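Local coordinates for DUF3828 domain-containing protein (Bacteroides thetaiotaomicron, PDB 3KZT) that is of unknown function but is probably made as a lipoprotein, and pairs with a second copy of itself in the crystal, at residues I28-D33 / V125-V130; A40-T45 / D77-I82; D33-Y38 / K93-K98. All coordinates share one frame; numbering follows the deposited sequence. Where two conformers were deposited one is given.

Contact 1: residues I28-D33 / V125-V130; sequences IGMIED and VRVVNV. With SO4 (sulfate ion), chain E.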
loop_
_atom_site.group_PDB
_atom_site.type_symbol
_atom_site.label_atom_id
_atom_site.label_comp_id
_atom_site.label_asym_id
_atom_site.label_seq_id
_atom_site.Cartn_x
_atom_site.Cartn_y
_atom_site.Cartn_z
ATOM N N ILE A 28 10.968 -9.606 8.041
ATOM C CA ILE A 28 9.523 -9.316 8.044
ATOM C C ILE A 28 9.219 -7.936 7.377
ATOM O O ILE A 28 8.375 -7.866 6.496
ATOM C CB ILE A 28 8.917 -9.456 9.502
ATOM C CG1 ILE A 28 8.804 -10.947 9.860
ATOM C CG2 ILE A 28 7.539 -8.803 9.605
ATOM C CD1 ILE A 28 8.496 -11.225 11.294
ATOM N N GLY A 29 9.975 -6.892 7.762
ATOM C CA GLY A 29 9.864 -5.535 7.178
ATOM C C GLY A 29 10.007 -5.499 5.654
ATOM O O GLY A 29 9.242 -4.829 4.978
HETATM N N MSE A 30 10.983 -6.221 5.132
HETATM C CA MSE A 30 11.174 -6.341 3.660
HETATM C C MSE A 30 9.988 -7.051 2.980
HETATM O O MSE A 30 9.517 -6.598 1.942
HETATM C CB MSE A 30 12.466 -7.098 3.340
HETATM C CG MSE A 30 12.701 -7.345 1.817
HETATM SE SE MSE A 30 11.807 -8.917 1.073
HETATM C CE MSE A 30 12.746 -10.268 2.146
ATOM N N ILE A 31 9.554 -8.175 3.565
ATOM C CA ILE A 31 8.412 -8.965 3.058
ATOM C C ILE A 31 7.134 -8.100 3.029
ATOM O O ILE A 31 6.436 -8.077 2.028
ATOM C CB ILE A 31 8.186 -10.275 3.886
ATOM C CG1 ILE A 31 9.388 -11.245 3.721
ATOM C CG2 ILE A 31 6.908 -11.026 3.393
ATOM C CD1 ILE A 31 9.432 -12.389 4.764
ATOM N N GLU A 32 6.871 -7.388 4.133
ATOM C CA GLU A 32 5.760 -6.401 4.207
ATOM C C GLU A 32 5.822 -5.339 3.109
ATOM O O GLU A 32 4.794 -5.026 2.505
ATOM C CB GLU A 32 5.767 -5.691 5.548
ATOM C CG GLU A 32 5.271 -6.566 6.703
ATOM C CD GLU A 32 5.462 -5.930 8.071
ATOM O OE1 GLU A 32 6.132 -4.883 8.170
ATOM O OE2 GLU A 32 4.925 -6.490 9.057
ATOM N N ASP A 33 7.024 -4.792 2.875
ATOM C CA ASP A 33 7.250 -3.764 1.810
ATOM C C ASP A 33 6.986 -4.312 0.434
ATOM O O ASP A 33 6.412 -3.613 -0.401
ATOM C CB ASP A 33 8.695 -3.226 1.815
ATOM C CG ASP A 33 9.043 -2.425 3.062
ATOM O OD1 ASP A 33 8.153 -2.088 3.871
ATOM O OD2 ASP A 33 10.237 -2.149 3.230
ATOM N N VAL A 125 7.122 -18.137 2.586
ATOM C CA VAL A 125 8.156 -17.497 1.750
ATOM C C VAL A 125 9.518 -17.590 2.463
ATOM O O VAL A 125 9.587 -17.457 3.698
ATOM C CB VAL A 125 7.797 -16.020 1.383
ATOM C CG1 VAL A 125 6.391 -15.944 0.783
ATOM C CG2 VAL A 125 7.930 -15.071 2.584
ATOM N N ARG A 126 10.582 -17.845 1.680
ATOM C CA ARG A 126 11.943 -17.976 2.191
ATOM C C ARG A 126 12.763 -16.740 1.793
ATOM O O ARG A 126 12.644 -16.261 0.662
ATOM C CB ARG A 126 12.600 -19.235 1.657
ATOM C CG ARG A 126 13.732 -19.722 2.539
ATOM C CD ARG A 126 14.396 -20.961 1.977
ATOM N NE ARG A 126 15.397 -20.680 0.945
ATOM C CZ ARG A 126 16.064 -21.619 0.246
ATOM N NH1 ARG A 126 15.835 -22.944 0.436
ATOM N NH2 ARG A 126 16.971 -21.238 -0.669
ATOM N N VAL A 127 13.609 -16.266 2.725
ATOM C CA VAL A 127 14.388 -15.022 2.584
ATOM C C VAL A 127 15.895 -15.299 2.563
ATOM O O VAL A 127 16.375 -16.104 3.351
ATOM C CB VAL A 127 14.081 -14.038 3.771
ATOM C CG1 VAL A 127 15.038 -12.821 3.757
ATOM C CG2 VAL A 127 12.639 -13.575 3.712
ATOM N N VAL A 128 16.624 -14.624 1.662
ATOM C CA VAL A 128 18.101 -14.683 1.603
ATOM C C VAL A 128 18.622 -13.253 1.831
ATOM O O VAL A 128 17.936 -12.282 1.473
ATOM C CB VAL A 128 18.621 -15.248 0.229
ATOM C CG1 VAL A 128 18.232 -14.322 -0.955
ATOM C CG2 VAL A 128 20.131 -15.463 0.265
ATOM N N ASN A 129 19.788 -13.131 2.468
ATOM C CA ASN A 129 20.469 -11.838 2.638
ATOM C C ASN A 129 21.674 -11.841 1.703
ATOM O O ASN A 129 22.519 -12.708 1.813
ATOM C CB ASN A 129 20.901 -11.606 4.084
ATOM C CG ASN A 129 21.355 -10.140 4.347
ATOM O OD1 ASN A 129 22.271 -9.629 3.710
ATOM N ND2 ASN A 129 20.720 -9.495 5.308
ATOM N N VAL A 130 21.710 -10.880 0.775
ATOM C CA VAL A 130 22.836 -10.685 -0.150
ATOM C C VAL A 130 23.420 -9.296 0.145
ATOM O O VAL A 130 22.760 -8.288 -0.124
ATOM C CB VAL A 130 22.378 -10.773 -1.634
ATOM C CG1 VAL A 130 23.572 -10.627 -2.564
ATOM C CG2 VAL A 130 21.674 -12.083 -1.889
HETATM S S SO4 E . 15.194 -25.091 3.615
HETATM O O1 SO4 E . 16.622 -25.031 3.315
HETATM O O2 SO4 E . 14.896 -24.251 4.780
HETATM O O3 SO4 E . 14.827 -26.476 3.913
HETATM O O4 SO4 E . 14.439 -24.628 2.453
#
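Val125 and Ile31 reach toward each other tip to tip, with Val125 CG2 and Ile31 CD1 3.8 Å apart. Val125 takes chi1 -52°, which sets CG2 in the crowded position between its backbone N and carbonyl carbon and carries this branch into the contact. The axes of segments 28-33 and 125-130, parts of helix 13-41 and strand 119-130, approach to 10.2 Å at 115° between their N-to-C directions.

Next along the strand, Arg126 points away from the helix. Its guanidinium forms a salt bridge through NH2 with Asp137 on strand 133-139, and NH1 donates to a sulfate ion, probably from the crystallisation liquor, at 3.0 Å from NH1 to sulfate O4. The acceptor lies in the guanidinium plane, at its edge, and the N-H...O angle is 151°; Trp104 NE1 also bonds the sulfate. Losing the guanidinium to an alanine here is likely to leave the Asp137 carboxylate without its charged mate and the sulfate with one donor fewer.

Val127 turns back toward the helix and serves two residues. Its CG2 lies 3.6 Å from Ile31 CD1, the side chains crossing obliquely, and 3.7 Å from CE of the selenomethionine Met30. Bends at chi2 and chi3 bring that methyl inward, where it also meets Val127 CG1 at 3.8 Å from Met30 CE. Tyr105 and Val107 also touch Ile31, and Tyr134 touches Met30.

The alternation follows from the strand: Val125 and Val127 point toward the helix and Arg126 away from it. All four residues that meet across the interface are buried and apolar, so this helix-on-sheet packing rests on methyl contacts, while Arg126, with its Asp137 salt bridge and bound sulfate, lies on the other face of the strand.

Contact 2: residues A40-T45 / D77-I82; sequences ASFMST and DADPII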
loop_
_atom_site.group_PDB
_atom_site.type_symbol
_atom_site.label_atom_id
_atom_site.label_comp_id
_atom_site.label_asym_id
_atom_site.label_seq_id
_atom_site.Cartn_x
_atom_site.Cartn_y
_atom_site.Cartn_z
ATOM N N ALA A 40 -0.302 -2.668 -4.629
ATOM C CA ALA A 40 -0.636 -1.389 -5.277
ATOM C C ALA A 40 -0.615 -1.460 -6.819
ATOM O O ALA A 40 -1.358 -0.734 -7.468
ATOM C CB ALA A 40 0.295 -0.268 -4.778
ATOM N N SER A 41 0.221 -2.341 -7.390
ATOM C CA SER A 41 0.263 -2.548 -8.859
ATOM C C SER A 41 -1.060 -3.088 -9.449
ATOM O O SER A 41 -1.339 -2.867 -10.620
ATOM C CB SER A 41 1.431 -3.463 -9.267
ATOM O OG SER A 41 1.159 -4.820 -8.979
ATOM N N PHE A 42 -1.870 -3.769 -8.629
ATOM C CA PHE A 42 -3.213 -4.206 -9.038
ATOM C C PHE A 42 -4.244 -3.056 -9.166
ATOM O O PHE A 42 -5.326 -3.293 -9.706
ATOM C CB PHE A 42 -3.756 -5.275 -8.086
ATOM C CG PHE A 42 -3.025 -6.569 -8.159
ATOM C CD1 PHE A 42 -1.880 -6.784 -7.396
ATOM C CD2 PHE A 42 -3.480 -7.594 -8.999
ATOM C CE1 PHE A 42 -1.203 -7.983 -7.461
ATOM C CE2 PHE A 42 -2.806 -8.800 -9.073
ATOM C CZ PHE A 42 -1.666 -9.000 -8.302
HETATM N N MSE A 43 -3.927 -1.834 -8.673
HETATM C CA MSE A 43 -4.836 -0.657 -8.762
HETATM C C MSE A 43 -4.954 -0.138 -10.208
HETATM O O MSE A 43 -5.986 0.405 -10.593
HETATM C CB MSE A 43 -4.337 0.499 -7.865
HETATM C CG MSE A 43 -4.242 0.193 -6.352
HETATM SE SE MSE A 43 -5.967 -0.012 -5.525
HETATM C CE MSE A 43 -6.801 1.641 -6.107
ATOM N N SER A 44 -3.870 -0.272 -10.989
ATOM C CA SER A 44 -3.865 0.128 -12.419
ATOM C C SER A 44 -4.463 -1.020 -13.262
ATOM O O SER A 44 -4.253 -2.195 -12.940
ATOM C CB SER A 44 -2.438 0.424 -12.889
ATOM N N THR A 45 -5.211 -0.668 -14.319
ATOM C CA THR A 45 -5.833 -1.648 -15.260
ATOM C C THR A 45 -5.294 -1.443 -16.695
ATOM O O THR A 45 -6.078 -1.372 -17.660
ATOM C CB THR A 45 -7.387 -1.527 -15.265
ATOM N N ASP A 77 -3.791 -21.036 -12.638
ATOM C CA ASP A 77 -4.322 -19.908 -13.427
ATOM C C ASP A 77 -4.544 -18.803 -12.411
ATOM O O ASP A 77 -5.607 -18.212 -12.329
ATOM C CB ASP A 77 -5.613 -20.321 -14.172
ATOM C CG ASP A 77 -5.334 -21.241 -15.372
ATOM O OD1 ASP A 77 -4.538 -20.851 -16.257
ATOM O OD2 ASP A 77 -5.927 -22.340 -15.445
ATOM N N ALA A 78 -3.496 -18.546 -11.627
ATOM C CA ALA A 78 -3.545 -17.600 -10.533
ATOM C C ALA A 78 -2.144 -17.096 -10.253
ATOM O O ALA A 78 -1.158 -17.720 -10.649
ATOM C CB ALA A 78 -4.132 -18.262 -9.303
ATOM N N ASP A 79 -2.068 -15.947 -9.596
ATOM C CA ASP A 79 -0.802 -15.355 -9.223
ATOM C C ASP A 79 -0.325 -16.130 -7.962
ATOM O O ASP A 79 -0.976 -16.050 -6.925
ATOM C CB ASP A 79 -0.994 -13.861 -8.927
ATOM C CG ASP A 79 0.313 -13.113 -8.756
ATOM O OD1 ASP A 79 1.335 -13.718 -8.391
ATOM O OD2 ASP A 79 0.306 -11.897 -8.986
ATOM N N PRO A 80 0.802 -16.889 -8.062
ATOM C CA PRO A 80 1.284 -17.622 -6.869
ATOM C C PRO A 80 1.755 -16.733 -5.656
ATOM O O PRO A 80 1.776 -17.231 -4.514
ATOM C CB PRO A 80 2.463 -18.437 -7.427
ATOM C CG PRO A 80 2.935 -17.650 -8.561
ATOM C CD PRO A 80 1.712 -17.107 -9.205
ATOM N N ILE A 81 2.113 -15.456 -5.923
ATOM C CA ILE A 81 2.541 -14.523 -4.870
ATOM C C ILE A 81 1.376 -14.233 -3.903
ATOM O O ILE A 81 1.561 -14.259 -2.694
ATOM C CB ILE A 81 3.092 -13.184 -5.462
ATOM C CG1 ILE A 81 4.381 -13.426 -6.280
ATOM C CG2 ILE A 81 3.406 -12.173 -4.327
ATOM C CD1 ILE A 81 4.837 -12.215 -7.068
ATOM N N ILE A 82 0.180 -13.980 -4.466
ATOM C CA ILE A 82 -1.076 -13.716 -3.679
ATOM C C ILE A 82 -2.068 -14.916 -3.602
ATOM O O ILE A 82 -3.063 -14.844 -2.851
ATOM C CB ILE A 82 -1.850 -12.425 -4.189
ATOM C CG1 ILE A 82 -2.240 -12.513 -5.677
ATOM C CG2 ILE A 82 -1.003 -11.179 -3.966
ATOM C CD1 ILE A 82 -3.190 -11.433 -6.143
#
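Phe42 and Ile82 have the nearest CA atoms of the two segments, 11.1 Å apart, so the backbones stay well separated and side chains bridge them. Segment 40-45 leads the chain out of helix 13-41. The other segment, 77-82, is an irregular run following helix 63-75.

The Phe42 ring does the reaching, with CZ foremost. Ile82 comes from the opposite direction: with CG1 between the backbone N and the carbonyl carbon (chi1 58°) and chi2 extended, CD1 is carried to 3.6 Å from Phe42 CZ. Asp79 meets the same ring carbon differently: OD2 lies 3.6 Å from Phe42 CZ, in the ring plane at its edge, with carboxylate and ring tilted 39° to each other. An oxygen so placed faces the hydrogen on CZ, which would probably be a mildly favourable electrostatic contact. The stronger partner of Asp79 OD2 is the Tyr38 hydroxyl, hydrogen-bonded to it, and the Tyr38 ring also meets Phe42 edge-to-face.

The other carboxylate oxygen is used locally. Ile81 N donates to Asp79 OD1 over 3.1 Å, arriving from above the carboxylate plane, and this bond to the backbone two residues on defines an Asx turn.

Contact 3: residues D33-Y38 / K93-K98; sequences DFYEAY and KTLSVK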
loop_
_atom_site.group_PDB
_atom_site.type_symbol
_atom_site.label_atom_id
_atom_site.label_comp_id
_atom_site.label_asym_id
_atom_site.label_seq_id
_atom_site.Cartn_x
_atom_site.Cartn_y
_atom_site.Cartn_z
ATOM N N ASP A 33 7.024 -4.792 2.875
ATOM C CA ASP A 33 7.250 -3.764 1.810
ATOM C C ASP A 33 6.986 -4.312 0.434
ATOM O O ASP A 33 6.412 -3.613 -0.401
ATOM C CB ASP A 33 8.695 -3.226 1.815
ATOM C CG ASP A 33 9.043 -2.425 3.062
ATOM O OD1 ASP A 33 8.153 -2.088 3.871
ATOM O OD2 ASP A 33 10.237 -2.149 3.230
ATOM N N PHE A 34 7.455 -5.540 0.179
ATOM C CA PHE A 34 7.184 -6.207 -1.099
ATOM C C PHE A 34 5.680 -6.354 -1.363
ATOM O O PHE A 34 5.205 -5.939 -2.420
ATOM C CB PHE A 34 7.857 -7.595 -1.190
ATOM C CG PHE A 34 7.371 -8.403 -2.344
ATOM C CD1 PHE A 34 7.495 -7.914 -3.649
ATOM C CD2 PHE A 34 6.743 -9.643 -2.148
ATOM C CE1 PHE A 34 7.012 -8.644 -4.735
ATOM C CE2 PHE A 34 6.266 -10.383 -3.241
ATOM C CZ PHE A 34 6.398 -9.880 -4.528
ATOM N N TYR A 35 4.955 -6.943 -0.405
ATOM C CA TYR A 35 3.502 -7.187 -0.567
ATOM C C TYR A 35 2.655 -5.923 -0.681
ATOM O O TYR A 35 1.712 -5.894 -1.468
ATOM C CB TYR A 35 2.948 -8.149 0.516
ATOM C CG TYR A 35 3.125 -9.590 0.125
ATOM C CD1 TYR A 35 4.321 -10.266 0.377
ATOM C CD2 TYR A 35 2.108 -10.276 -0.535
ATOM C CE1 TYR A 35 4.500 -11.592 -0.009
ATOM C CE2 TYR A 35 2.267 -11.596 -0.923
ATOM C CZ TYR A 35 3.464 -12.259 -0.657
ATOM O OH TYR A 35 3.638 -13.565 -1.032
ATOM N N GLU A 36 2.996 -4.884 0.082
ATOM C CA GLU A 36 2.291 -3.587 -0.032
ATOM C C GLU A 36 2.561 -2.900 -1.382
ATOM O O GLU A 36 1.625 -2.386 -2.008
ATOM C CB GLU A 36 2.618 -2.672 1.142
ATOM C CG GLU A 36 1.928 -3.135 2.419
ATOM C CD GLU A 36 2.472 -2.508 3.681
ATOM O OE1 GLU A 36 3.173 -1.458 3.619
ATOM O OE2 GLU A 36 2.187 -3.075 4.760
ATOM N N ALA A 37 3.828 -2.918 -1.824
ATOM C CA ALA A 37 4.228 -2.359 -3.138
ATOM C C ALA A 37 3.600 -3.142 -4.295
ATOM O O ALA A 37 3.040 -2.552 -5.212
ATOM C CB ALA A 37 5.746 -2.362 -3.275
ATOM N N TYR A 38 3.704 -4.472 -4.223
ATOM C CA TYR A 38 3.134 -5.379 -5.234
ATOM C C TYR A 38 1.602 -5.250 -5.333
ATOM O O TYR A 38 1.062 -5.158 -6.430
ATOM C CB TYR A 38 3.533 -6.832 -4.937
ATOM C CG TYR A 38 3.221 -7.797 -6.047
ATOM C CD1 TYR A 38 3.891 -7.707 -7.270
ATOM C CD2 TYR A 38 2.286 -8.833 -5.874
ATOM C CE1 TYR A 38 3.621 -8.593 -8.310
ATOM C CE2 TYR A 38 2.009 -9.727 -6.909
ATOM C CZ TYR A 38 2.687 -9.603 -8.123
ATOM O OH TYR A 38 2.435 -10.467 -9.144
ATOM N N LYS A 93 -5.053 -4.786 3.819
ATOM C CA LYS A 93 -5.197 -4.206 5.166
ATOM C C LYS A 93 -5.114 -5.301 6.263
ATOM O O LYS A 93 -4.752 -5.002 7.397
ATOM C CB LYS A 93 -6.463 -3.338 5.294
ATOM C CG LYS A 93 -6.296 -1.942 4.640
ATOM C CD LYS A 93 -7.435 -0.979 4.995
ATOM C CE LYS A 93 -8.624 -1.111 4.054
ATOM N NZ LYS A 93 -8.360 -0.479 2.725
ATOM N N THR A 94 -5.427 -6.567 5.900
ATOM C CA THR A 94 -5.284 -7.735 6.800
ATOM C C THR A 94 -3.890 -8.430 6.693
ATOM O O THR A 94 -3.712 -9.521 7.251
ATOM C CB THR A 94 -6.379 -8.819 6.490
ATOM O OG1 THR A 94 -6.139 -9.394 5.194
ATOM C CG2 THR A 94 -7.760 -8.214 6.537
ATOM N N LEU A 95 -2.916 -7.821 5.984
ATOM C CA LEU A 95 -1.585 -8.418 5.823
ATOM C C LEU A 95 -0.884 -8.567 7.179
ATOM O O LEU A 95 -0.877 -7.643 7.985
ATOM C CB LEU A 95 -0.694 -7.578 4.886
ATOM C CG LEU A 95 0.729 -8.106 4.581
ATOM C CD1 LEU A 95 0.639 -9.417 3.836
ATOM C CD2 LEU A 95 1.523 -7.070 3.792
ATOM N N SER A 96 -0.310 -9.747 7.397
ATOM C CA SER A 96 0.392 -10.092 8.631
ATOM C C SER A 96 1.483 -11.082 8.240
ATOM O O SER A 96 1.178 -12.107 7.647
ATOM C CB SER A 96 -0.588 -10.743 9.605
ATOM O OG SER A 96 0.035 -11.123 10.805
ATOM N N VAL A 97 2.744 -10.743 8.533
ATOM C CA VAL A 97 3.890 -11.611 8.254
ATOM C C VAL A 97 4.499 -12.058 9.576
ATOM O O VAL A 97 4.540 -11.275 10.528
ATOM C CB VAL A 97 4.963 -10.909 7.412
ATOM C CG1 VAL A 97 6.051 -11.926 6.984
ATOM C CG2 VAL A 97 4.332 -10.259 6.181
ATOM N N LYS A 98 4.944 -13.320 9.640
ATOM C CA LYS A 98 5.608 -13.846 10.829
ATOM C C LYS A 98 6.624 -14.909 10.469
ATOM O O LYS A 98 6.529 -15.543 9.407
ATOM C CB LYS A 98 4.587 -14.388 11.850
ATOM C CG LYS A 98 3.992 -15.796 11.576
ATOM C CD LYS A 98 3.021 -16.177 12.688
ATOM C CE LYS A 98 2.676 -17.652 12.667
ATOM N NZ LYS A 98 1.733 -17.983 13.769
#
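Tyr35 and Leu95 stand opposite each other with CA atoms 8.3 Å apart, Tyr35 on a helical turn and Leu95 the loop residue between a short 3-10 segment and the strand that starts at Ser96. This is a helix laid over an antiparallel sheet: helix 13-41 lies beside the start of an outermost strand, 96-101.

Leu95 carries the contact. With CG anti to the backbone N (chi1 -178°), the side chain extends toward the helix and brings CD2 to 3.7 Å from Tyr35 CB, touching the tyrosine at its aliphatic base. The Tyr35 side chain starts toward Leu95, but its far end leads away, and its hydroxyl is hydrogen-bonded to the carbonyl of Ile81. On the strand side, Leu95 also rests on Val107, which touches Tyr35 as well.

Glu36 borders the same leucine methyl more loosely, with Glu36 OE2 4.2 Å from Leu95 CD2. Its extended chain brings the carboxylate nearer than its first bond suggests. Glu36 also packs on Met43 of the second subunit, and Lys93 NZ forms a salt bridge with Asp33 of that subunit, which places this contact beside the dimer interface.

Within the helix, Phe34 flanks one face of the tyrosine ring: Phe34 CE2 sits 3.9 Å above the Tyr35 ring plane, offset toward its rim.

How the contacts relate
From the N terminus, helix 13-41 supplies the first segment of all three contacts in order: 28-33, then 33-38, then 40-45 at its end. Their partners return in reverse order, so the closures are nested and none cross. Contact 2 closes the innermost loop, 31 intervening residues that are mostly helical, and ties the helix end to the run after helix 63-75. Contact 3 encloses it and reaches the sheet at one of its edge strands; contact 1 encloses both, reaching strand 119-130. Contacts 1 and 3 share Asp33 and touch through Ile31 and Val97. Contacts 2 and 3 join through the hydroxyls of Tyr35 and Tyr38, whereas contacts 1 and 2 do not touch.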